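Local atomic coordinates of putative polyketide cyclase (PDB entry 3F9S), a protein that is a putative polyketide cyclase of the SnoaL-like family and probably acts as a lyase, although its own substrate is not known. Residues R17-E22 and D29-P34; E10-F15 and N121-H126; G23-S28 and E58-L63. All coordinates share one frame; numbering follows the deposited sequence.

Overall arrangement
Helix 8-21, the first helix of the chain, takes part in contacts 1 and 2. Its first half, 10-15, meets strand 122-130 in contact 2, which closes a loop of more than a hundred residues. Contacts 1 and 3 are both nested inside that loop. Contact 1 closes a short loop, bringing 29-34 back beside the end of the helix at 17-22. Contact 3 joins the connecting loop 23-28 to helix 53-66, so its segments alternate with those of contact 1. Tyr31 links contacts 1 and 2 through Gln14 and Leu123. Trp20 links contacts 1 and 3 by packing on Val60 and Leu63.

Contact 1: residues R17-E22 and D29-P34; sequences REVWSE and DKYIAP
Glu18 reaches across to Lys30 and Tyr31 with one carboxylate oxygen. Lys30 NZ gives OE1 of Glu18 a hydrogen bond of 2.7 Å, which is part of a salt bridge. It comes in on the syn side, 22° out of the carboxylate plane. Tyr31 OH lies 2.7 Å from the same Glu18 OE1. That oxygen sits at the edge of the Tyr31 ring, near its plane. The carboxylate is turned 61° against the ring. Gln14 OE1 is another polar neighbour of the phenol oxygen.

Nearer the ring's backbone end, Val19 CG2 touches Tyr31 CD2 at 4.1 Å. The valine and the tyrosine run alongside in opposite senses.

Several features hold these groups in place. Glu18 CG is anti to the carbonyl carbon (chi1 -67°), and the chain beyond it is extended, which carries the carboxylate out to the phenol. Lys30 bends at chi3 and brings its amine to the same oxygen. Lys30 CB lies over the centre of one Tyr31 face. Phe15 meets the tyrosine edge-to-face. The backbone of Tyr31 is hydrogen-bonded to the backbone of Leu123 of strand 122-130.

The contact joins the end of helix 8-21 to the short, weakly bonded helix about 28-31, just before the chain enters strand 32-33. A lysine and a phenol gathered at one oxygen would probably stabilise the ionised form of Glu18. The polar atoms are thus grouped at one end of the contact, while Val19 approaches the buried ring obliquely through CG2.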
loop_
_atom_site.group_PDB
_atom_site.type_symbol
_atom_site.label_atom_id
_atom_site.label_comp_id
_atom_site.label_asym_id
_atom_site.label_seq_id
_atom_site.Cartn_x
_atom_site.Cartn_y
_atom_site.Cartn_z
ATOM N N ARG A 17 11.900 11.665 -7.518
ATOM C CA ARG A 17 12.645 11.715 -8.756
ATOM C C ARG A 17 14.150 11.662 -8.498
ATOM O O ARG A 17 14.841 10.782 -9.022
ATOM C CB ARG A 17 12.282 12.966 -9.544
ATOM C CG ARG A 17 12.913 12.997 -10.901
ATOM C CD ARG A 17 12.541 14.237 -11.647
ATOM N NE ARG A 17 13.274 14.313 -12.907
ATOM C CZ ARG A 17 13.259 15.355 -13.741
ATOM N NH1 ARG A 17 12.532 16.450 -13.495
ATOM N NH2 ARG A 17 13.982 15.289 -14.856
ATOM N N GLU A 18 14.635 12.590 -7.692
ATOM C CA GLU A 18 16.075 12.718 -7.463
ATOM C C GLU A 18 16.710 11.572 -6.718
ATOM O O GLU A 18 17.717 11.010 -7.163
ATOM C CB GLU A 18 16.378 14.020 -6.728
ATOM C CG GLU A 18 16.095 15.243 -7.545
ATOM C CD GLU A 18 16.376 16.544 -6.817
ATOM O OE1 GLU A 18 16.611 16.548 -5.590
ATOM O OE2 GLU A 18 16.343 17.589 -7.502
ATOM N N VAL A 19 16.132 11.243 -5.574
ATOM C CA VAL A 19 16.713 10.206 -4.732
ATOM C C VAL A 19 16.405 8.806 -5.243
ATOM O O VAL A 19 17.317 8.016 -5.450
ATOM C CB VAL A 19 16.252 10.331 -3.274
ATOM C CG1 VAL A 19 16.786 9.159 -2.423
ATOM C CG2 VAL A 19 16.690 11.670 -2.703
ATOM N N TRP A 20 15.131 8.532 -5.485
ATOM C CA TRP A 20 14.689 7.169 -5.749
ATOM C C TRP A 20 14.698 6.718 -7.174
ATOM O O TRP A 20 14.958 5.542 -7.426
ATOM C CB TRP A 20 13.327 6.944 -5.103
ATOM C CG TRP A 20 13.528 6.864 -3.653
ATOM C CD1 TRP A 20 13.391 7.869 -2.756
ATOM C CD2 TRP A 20 14.065 5.743 -2.940
ATOM N NE1 TRP A 20 13.755 7.429 -1.511
ATOM C CE2 TRP A 20 14.176 6.127 -1.592
ATOM C CE3 TRP A 20 14.430 4.439 -3.308
ATOM C CZ2 TRP A 20 14.631 5.253 -0.595
ATOM C CZ3 TRP A 20 14.909 3.577 -2.329
ATOM C CH2 TRP A 20 15.003 3.992 -0.982
ATOM N N SER A 21 14.345 7.609 -8.089
ATOM C CA SER A 21 14.346 7.265 -9.500
ATOM C C SER A 21 15.702 7.512 -10.136
ATOM O O SER A 21 16.091 6.740 -11.001
ATOM C CB SER A 21 13.254 8.009 -10.259
ATOM O OG SER A 21 11.974 7.648 -9.768
ATOM N N GLU A 22 16.419 8.558 -9.715
ATOM C CA GLU A 22 17.712 8.923 -10.305
ATOM C C GLU A 22 18.915 8.512 -9.478
ATOM O O GLU A 22 20.030 8.558 -9.984
ATOM C CB GLU A 22 17.755 10.415 -10.594
ATOM C CG GLU A 22 16.746 10.844 -11.653
ATOM C CD GLU A 22 16.540 12.339 -11.727
ATOM O OE1 GLU A 22 17.218 13.120 -11.024
ATOM O OE2 GLU A 22 15.663 12.745 -12.510
ATOM N N ASP A 29 19.807 14.778 1.693
ATOM C CA ASP A 29 20.100 15.894 2.588
ATOM C C ASP A 29 19.091 17.040 2.515
ATOM O O ASP A 29 18.902 17.725 3.502
ATOM C CB ASP A 29 21.485 16.470 2.321
ATOM C CG ASP A 29 22.610 15.511 2.659
ATOM O OD1 ASP A 29 22.369 14.433 3.231
ATOM O OD2 ASP A 29 23.760 15.851 2.327
ATOM N N LYS A 30 18.497 17.267 1.350
ATOM C CA LYS A 30 17.522 18.332 1.153
ATOM C C LYS A 30 16.131 17.968 1.633
ATOM O O LYS A 30 15.321 18.863 1.866
ATOM C CB LYS A 30 17.391 18.665 -0.330
ATOM C CG LYS A 30 18.662 19.090 -1.016
ATOM C CD LYS A 30 18.417 19.496 -2.471
ATOM C CE LYS A 30 18.059 18.312 -3.360
ATOM N NZ LYS A 30 17.965 18.700 -4.796
ATOM N N TYR A 31 15.844 16.671 1.754
ATOM C CA TYR A 31 14.484 16.196 2.017
ATOM C C TYR A 31 14.209 15.481 3.316
ATOM O O TYR A 31 13.057 15.412 3.719
ATOM C CB TYR A 31 14.136 15.182 0.931
ATOM C CG TYR A 31 14.238 15.731 -0.452
ATOM C CD1 TYR A 31 13.367 16.722 -0.872
ATOM C CD2 TYR A 31 15.219 15.278 -1.340
ATOM C CE1 TYR A 31 13.445 17.244 -2.149
ATOM C CE2 TYR A 31 15.313 15.796 -2.628
ATOM C CZ TYR A 31 14.393 16.765 -3.026
ATOM O OH TYR A 31 14.430 17.300 -4.281
ATOM N N ILE A 32 15.230 14.872 3.908
ATOM C CA ILE A 32 15.034 14.051 5.084
ATOM C C ILE A 32 15.250 14.846 6.343
ATOM O O ILE A 32 16.196 15.600 6.459
ATOM C CB ILE A 32 15.905 12.790 5.044
ATOM C CG1 ILE A 32 15.680 12.036 3.729
ATOM C CG2 ILE A 32 15.584 11.864 6.206
ATOM C CD1 ILE A 32 14.219 11.711 3.374
ATOM N N ALA A 33 14.358 14.628 7.301
ATOM C CA ALA A 33 14.445 15.230 8.612
ATOM C C ALA A 33 15.597 14.581 9.370
ATOM O O ALA A 33 16.071 13.502 8.986
ATOM C CB ALA A 33 13.161 15.032 9.383
ATOM N N PRO A 34 16.030 15.201 10.473
ATOM C CA PRO A 34 17.113 14.597 11.257
ATOM C C PRO A 34 16.822 13.178 11.759
ATOM O O PRO A 34 17.759 12.402 11.950
ATOM C CB PRO A 34 17.288 15.572 12.416
ATOM C CG PRO A 34 16.829 16.851 11.875
ATOM C CD PRO A 34 15.658 16.517 11.018
#

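Contact 2: residues E10-F15 and N121-H126; sequences EILTQF and NRLTGH
Leu123 sets one methyl over the flat side of Phe15 and turns the other to Leu12. Its CD1 is 3.6 Å from the centroid of the Phe15 ring and 17° off the ring normal. This is a CH-pi contact over the face. The methyl is displaced toward the rim, where it comes 3.4 Å from Phe15 CE2. CD2 of Leu123 meets CD2 of Leu12 at 3.8 Å. Both leucines run obliquely to each other, methyl against methyl.

The Phe15 side chain has CG anti to the backbone N (chi1 154°), which carries the ring out from the helix toward the strand. Around it, Tyr116 and Trp20 meet the ring with their planes steeply inclined to it.

Ile11 and Asn121 cross at about a right angle nearer the surface. Ile11 CD1 lies against the amide group of Asn121, 3.3 Å from CG. Ile11 CG2 also approaches the backbone O of Asn121, at 3.7 Å. The amide oxygen has its own polar partner, OG of Ser5.

The contact lays the first half of helix 8-21 on strand 122-130 of the mixed sheet. Helices packed on a curved sheet in this way form the cone-like fold of the NTF2 clan. Leu12 also touches Tyr116 and Phe118 on strand 107-118, so the helix rests on more than one strand. Across the two segments the attraction is apolar: one leucine methyl lies over the ring face and another meets a second leucine, and the asparagine lends an amide surface at the outer end.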
loop_
_atom_site.group_PDB
_atom_site.type_symbol
_atom_site.label_atom_id
_atom_site.label_comp_id
_atom_site.label_asym_id
_atom_site.label_seq_id
_atom_site.Cartn_x
_atom_site.Cartn_y
_atom_site.Cartn_z
ATOM N N GLU A 10 4.974 18.805 -4.347
ATOM C CA GLU A 10 6.082 19.112 -5.252
ATOM C C GLU A 10 7.376 18.543 -4.664
ATOM O O GLU A 10 8.188 17.981 -5.389
ATOM C CB GLU A 10 6.153 20.618 -5.533
ATOM C CG GLU A 10 5.021 21.088 -6.464
ATOM C CD GLU A 10 4.709 22.582 -6.390
ATOM O OE1 GLU A 10 4.241 23.050 -5.329
ATOM O OE2 GLU A 10 4.864 23.286 -7.410
ATOM N N ILE A 11 7.537 18.675 -3.353
ATOM C CA ILE A 11 8.710 18.156 -2.646
ATOM C C ILE A 11 8.826 16.644 -2.813
ATOM O O ILE A 11 9.886 16.156 -3.193
ATOM C CB ILE A 11 8.681 18.542 -1.160
ATOM C CG1 ILE A 11 8.964 20.032 -1.008
ATOM C CG2 ILE A 11 9.698 17.714 -0.350
ATOM C CD1 ILE A 11 8.519 20.557 0.306
ATOM N N LEU A 12 7.738 15.916 -2.563
ATOM C CA LEU A 12 7.732 14.452 -2.732
ATOM C C LEU A 12 8.035 14.049 -4.139
ATOM O O LEU A 12 8.775 13.101 -4.362
ATOM C CB LEU A 12 6.390 13.802 -2.385
ATOM C CG LEU A 12 6.068 13.459 -0.948
ATOM C CD1 LEU A 12 4.765 12.633 -0.890
ATOM C CD2 LEU A 12 7.233 12.720 -0.287
ATOM N N THR A 13 7.429 14.767 -5.071
ATOM C CA THR A 13 7.658 14.524 -6.470
ATOM C C THR A 13 9.149 14.673 -6.804
ATOM O O THR A 13 9.708 13.750 -7.397
ATOM C CB THR A 13 6.801 15.403 -7.362
ATOM O OG1 THR A 13 5.421 15.257 -6.999
ATOM C CG2 THR A 13 6.991 15.023 -8.857
ATOM N N GLN A 14 9.783 15.763 -6.369
ATOM C CA GLN A 14 11.211 16.012 -6.676
ATOM C C GLN A 14 12.099 15.003 -5.957
ATOM O O GLN A 14 13.024 14.457 -6.541
ATOM C CB GLN A 14 11.647 17.433 -6.287
ATOM C CG GLN A 14 12.948 17.863 -6.983
ATOM C CD GLN A 14 13.548 19.179 -6.486
ATOM O OE1 GLN A 14 13.402 19.557 -5.320
ATOM N NE2 GLN A 14 14.273 19.853 -7.366
ATOM N N PHE A 15 11.820 14.804 -4.670
ATOM C CA PHE A 15 12.521 13.839 -3.835
ATOM C C PHE A 15 12.508 12.443 -4.449
ATOM O O PHE A 15 13.545 11.806 -4.569
ATOM C CB PHE A 15 11.853 13.818 -2.462
ATOM C CG PHE A 15 12.004 12.531 -1.702
ATOM C CD1 PHE A 15 13.210 12.135 -1.162
ATOM C CD2 PHE A 15 10.889 11.726 -1.525
ATOM C CE1 PHE A 15 13.291 10.931 -0.439
ATOM C CE2 PHE A 15 10.964 10.559 -0.829
ATOM C CZ PHE A 15 12.153 10.155 -0.290
ATOM N N ASN A 121 9.214 20.964 5.285
ATOM C CA ASN A 121 9.577 20.396 3.993
ATOM C C ASN A 121 10.336 19.086 4.085
ATOM O O ASN A 121 10.731 18.576 3.052
ATOM C CB ASN A 121 10.429 21.381 3.186
ATOM C CG ASN A 121 9.638 22.529 2.648
ATOM O OD1 ASN A 121 8.431 22.620 2.866
ATOM N ND2 ASN A 121 10.291 23.381 1.896
ATOM N N ARG A 122 10.498 18.544 5.286
ATOM C CA ARG A 122 11.323 17.375 5.477
ATOM C C ARG A 122 10.524 16.176 5.874
ATOM O O ARG A 122 9.490 16.294 6.522
ATOM C CB ARG A 122 12.438 17.696 6.446
ATOM C CG ARG A 122 13.453 18.571 5.756
ATOM C CD ARG A 122 14.456 19.091 6.678
ATOM N NE ARG A 122 15.389 19.948 5.948
ATOM C CZ ARG A 122 16.410 19.534 5.208
ATOM N NH1 ARG A 122 16.718 18.249 5.092
ATOM N NH2 ARG A 122 17.156 20.428 4.594
ATOM N N LEU A 123 10.986 15.018 5.416
ATOM C CA LEU A 123 10.276 13.788 5.636
ATOM C C LEU A 123 10.769 13.178 6.924
ATOM O O LEU A 123 11.972 13.131 7.169
ATOM C CB LEU A 123 10.521 12.821 4.493
ATOM C CG LEU A 123 10.151 13.375 3.113
ATOM C CD1 LEU A 123 10.502 12.368 2.037
ATOM C CD2 LEU A 123 8.674 13.783 3.008
ATOM N N THR A 124 9.825 12.774 7.750
ATOM C CA THR A 124 10.112 12.184 9.054
ATOM C C THR A 124 9.900 10.689 9.108
ATOM O O THR A 124 10.229 10.050 10.108
ATOM C CB THR A 124 9.268 12.820 10.141
ATOM O OG1 THR A 124 7.892 12.527 9.887
ATOM C CG2 THR A 124 9.530 14.321 10.189
ATOM N N GLY A 125 9.286 10.125 8.080
ATOM C CA GLY A 125 9.100 8.696 8.049
ATOM C C GLY A 125 8.156 8.297 6.971
ATOM O O GLY A 125 7.618 9.156 6.284
ATOM N N HIS A 126 7.975 6.992 6.827
ATOM C CA HIS A 126 6.992 6.483 5.882
ATOM C C HIS A 126 6.279 5.230 6.375
ATOM O O HIS A 126 6.782 4.514 7.222
ATOM C CB HIS A 126 7.574 6.265 4.490
ATOM C CG HIS A 126 8.491 5.088 4.390
ATOM N ND1 HIS A 126 9.861 5.207 4.417
ATOM C CD2 HIS A 126 8.231 3.766 4.231
ATOM C CE1 HIS A 126 10.404 4.010 4.283
ATOM N NE2 HIS A 126 9.437 3.119 4.188
#

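Contact 3: residues G23-S28 and E58-L63; sequences GNIEAS and ERVKTL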
loop_
_atom_site.group_PDB
_atom_site.type_symbol
_atom_site.label_atom_id
_atom_site.label_comp_id
_atom_site.label_asym_id
_atom_site.label_seq_id
_atom_site.Cartn_x
_atom_site.Cartn_y
_atom_site.Cartn_z
ATOM N N GLY A 23 18.703 8.091 -8.239
ATOM C CA GLY A 23 19.791 7.630 -7.389
ATOM C C GLY A 23 20.727 8.711 -6.906
ATOM O O GLY A 23 21.895 8.421 -6.623
ATOM N N ASN A 24 20.223 9.941 -6.801
ATOM C CA ASN A 24 20.989 11.054 -6.292
ATOM C C ASN A 24 20.841 10.905 -4.776
ATOM O O ASN A 24 20.073 11.614 -4.139
ATOM C CB ASN A 24 20.475 12.392 -6.822
ATOM C CG ASN A 24 21.315 13.571 -6.370
ATOM O OD1 ASN A 24 22.184 13.452 -5.497
ATOM N ND2 ASN A 24 21.031 14.738 -6.951
ATOM N N ILE A 25 21.649 10.007 -4.222
ATOM C CA ILE A 25 21.565 9.622 -2.808
ATOM C C ILE A 25 21.751 10.830 -1.892
ATOM O O ILE A 25 21.004 11.006 -0.937
ATOM C CB ILE A 25 22.614 8.551 -2.405
ATOM C CG1 ILE A 25 22.592 7.314 -3.310
ATOM C CG2 ILE A 25 22.380 8.103 -0.970
ATOM C CD1 ILE A 25 21.273 6.646 -3.425
ATOM N N GLU A 26 22.737 11.657 -2.221
ATOM C CA GLU A 26 23.073 12.846 -1.432
ATOM C C GLU A 26 21.986 13.922 -1.434
ATOM O O GLU A 26 21.923 14.712 -0.497
ATOM C CB GLU A 26 24.449 13.390 -1.835
ATOM C CG GLU A 26 25.592 12.349 -1.687
ATOM C CD GLU A 26 25.647 11.714 -0.291
ATOM O OE1 GLU A 26 25.655 12.491 0.681
ATOM O OE2 GLU A 26 25.660 10.459 -0.160
ATOM N N ALA A 27 21.101 13.919 -2.435
ATOM C CA ALA A 27 19.934 14.810 -2.446
ATOM C C ALA A 27 19.013 14.556 -1.253
ATOM O O ALA A 27 18.209 15.424 -0.921
ATOM C CB ALA A 27 19.151 14.699 -3.741
ATOM N N SER A 28 19.109 13.377 -0.628
ATOM C CA SER A 28 18.411 13.084 0.637
ATOM C C SER A 28 18.623 14.166 1.685
ATOM O O SER A 28 17.740 14.427 2.479
ATOM C CB SER A 28 18.892 11.763 1.224
ATOM O OG SER A 28 18.693 10.716 0.291
ATOM N N GLU A 58 22.077 5.203 3.547
ATOM C CA GLU A 58 22.545 3.821 3.444
ATOM C C GLU A 58 21.425 2.918 2.972
ATOM O O GLU A 58 21.645 2.071 2.115
ATOM C CB GLU A 58 23.139 3.299 4.756
ATOM C CG GLU A 58 24.411 4.003 5.166
ATOM C CD GLU A 58 25.534 3.924 4.160
ATOM O OE1 GLU A 58 25.645 2.915 3.435
ATOM O OE2 GLU A 58 26.338 4.873 4.139
ATOM N N ARG A 59 20.217 3.145 3.472
ATOM C CA ARG A 59 19.086 2.353 3.037
ATOM C C ARG A 59 18.806 2.604 1.564
ATOM O O ARG A 59 18.538 1.661 0.826
ATOM C CB ARG A 59 17.885 2.624 3.909
ATOM C CG ARG A 59 16.599 2.057 3.395
ATOM C CD ARG A 59 15.557 2.263 4.415
ATOM N NE ARG A 59 14.277 1.765 3.926
ATOM C CZ ARG A 59 13.500 2.404 3.061
ATOM N NH1 ARG A 59 13.818 3.591 2.568
ATOM N NH2 ARG A 59 12.353 1.851 2.695
ATOM N N VAL A 60 18.876 3.859 1.138
ATOM C CA VAL A 60 18.684 4.161 -0.286
ATOM C C VAL A 60 19.709 3.406 -1.115
ATOM O O VAL A 60 19.351 2.767 -2.103
ATOM C CB VAL A 60 18.787 5.643 -0.627
ATOM C CG1 VAL A 60 18.447 5.837 -2.134
ATOM C CG2 VAL A 60 17.841 6.456 0.228
ATOM N N LYS A 61 20.962 3.436 -0.679
ATOM C CA LYS A 61 22.034 2.758 -1.405
ATOM C C LYS A 61 21.748 1.266 -1.565
ATOM O O LYS A 61 21.965 0.717 -2.642
ATOM C CB LYS A 61 23.387 2.957 -0.739
ATOM C CG LYS A 61 23.914 4.393 -0.751
ATOM C CD LYS A 61 25.209 4.457 0.065
ATOM C CE LYS A 61 25.540 5.858 0.524
ATOM N NZ LYS A 61 26.789 5.847 1.357
ATOM N N THR A 62 21.257 0.629 -0.501
ATOM C CA THR A 62 20.952 -0.807 -0.541
ATOM C C THR A 62 19.798 -1.116 -1.474
ATOM O O THR A 62 19.908 -1.993 -2.321
ATOM C CB THR A 62 20.637 -1.334 0.852
ATOM O OG1 THR A 62 21.870 -1.381 1.547
ATOM C CG2 THR A 62 20.087 -2.749 0.832
ATOM N N LEU A 63 18.710 -0.383 -1.305
ATOM C CA LEU A 63 17.535 -0.584 -2.138
ATOM C C LEU A 63 17.805 -0.218 -3.593
ATOM O O LEU A 63 17.378 -0.933 -4.501
ATOM C CB LEU A 63 16.348 0.191 -1.585
ATOM C CG LEU A 63 15.623 -0.387 -0.370
ATOM C CD1 LEU A 63 16.509 -0.827 0.774
ATOM C CD2 LEU A 63 14.608 0.648 0.119
HETATM O O HOH W 1 26.202 8.420 2.008
#
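Ile25 lies against Val60 and Lys61 of helix 53-66. Its CB points toward the helix and carries two branches. The CG2 branch is anti to the backbone N and rests on the aliphatic part of Lys61, 4.0 Å from CG. The other branch starts at CG1, which also lies near Lys61 CG, at 4.1 Å. Its tip, CD1, then reaches Val60. There the Ile25 CD1 to Val60 CG1 distance is 3.2 Å, tighter than usual for two carbons. Ile25 and Val60 lie side by side and point opposite ways, whereas Lys61 crosses the isoleucine at about a right angle.

Segment 23-28 is the link between helix 8-21 and helix 28-31, and contains a 3-10 turn at 25-27. Asn24 starts this turn with an Asx motif, its OD1 accepting from the backbone N of Ala27. In this SnoaL-like member of the NTF2 clan, the contact sets that link against helix 53-66. The carbonyl O of Ile25 takes bonds from both N and OG of Ser28. Ser28 OG lies 2.6 Å from Ile25 O, in its carbonyl plane.

At the outer end, Lys61 NZ makes a 3.0 Å salt bridge to OE2 of Glu58, meeting it from above the carboxylate plane. Lys61 NZ also donates to a water, which in turn donates to Glu26 OE2. The other oxygen of Glu26, OE1, forms a salt bridge with Lys57.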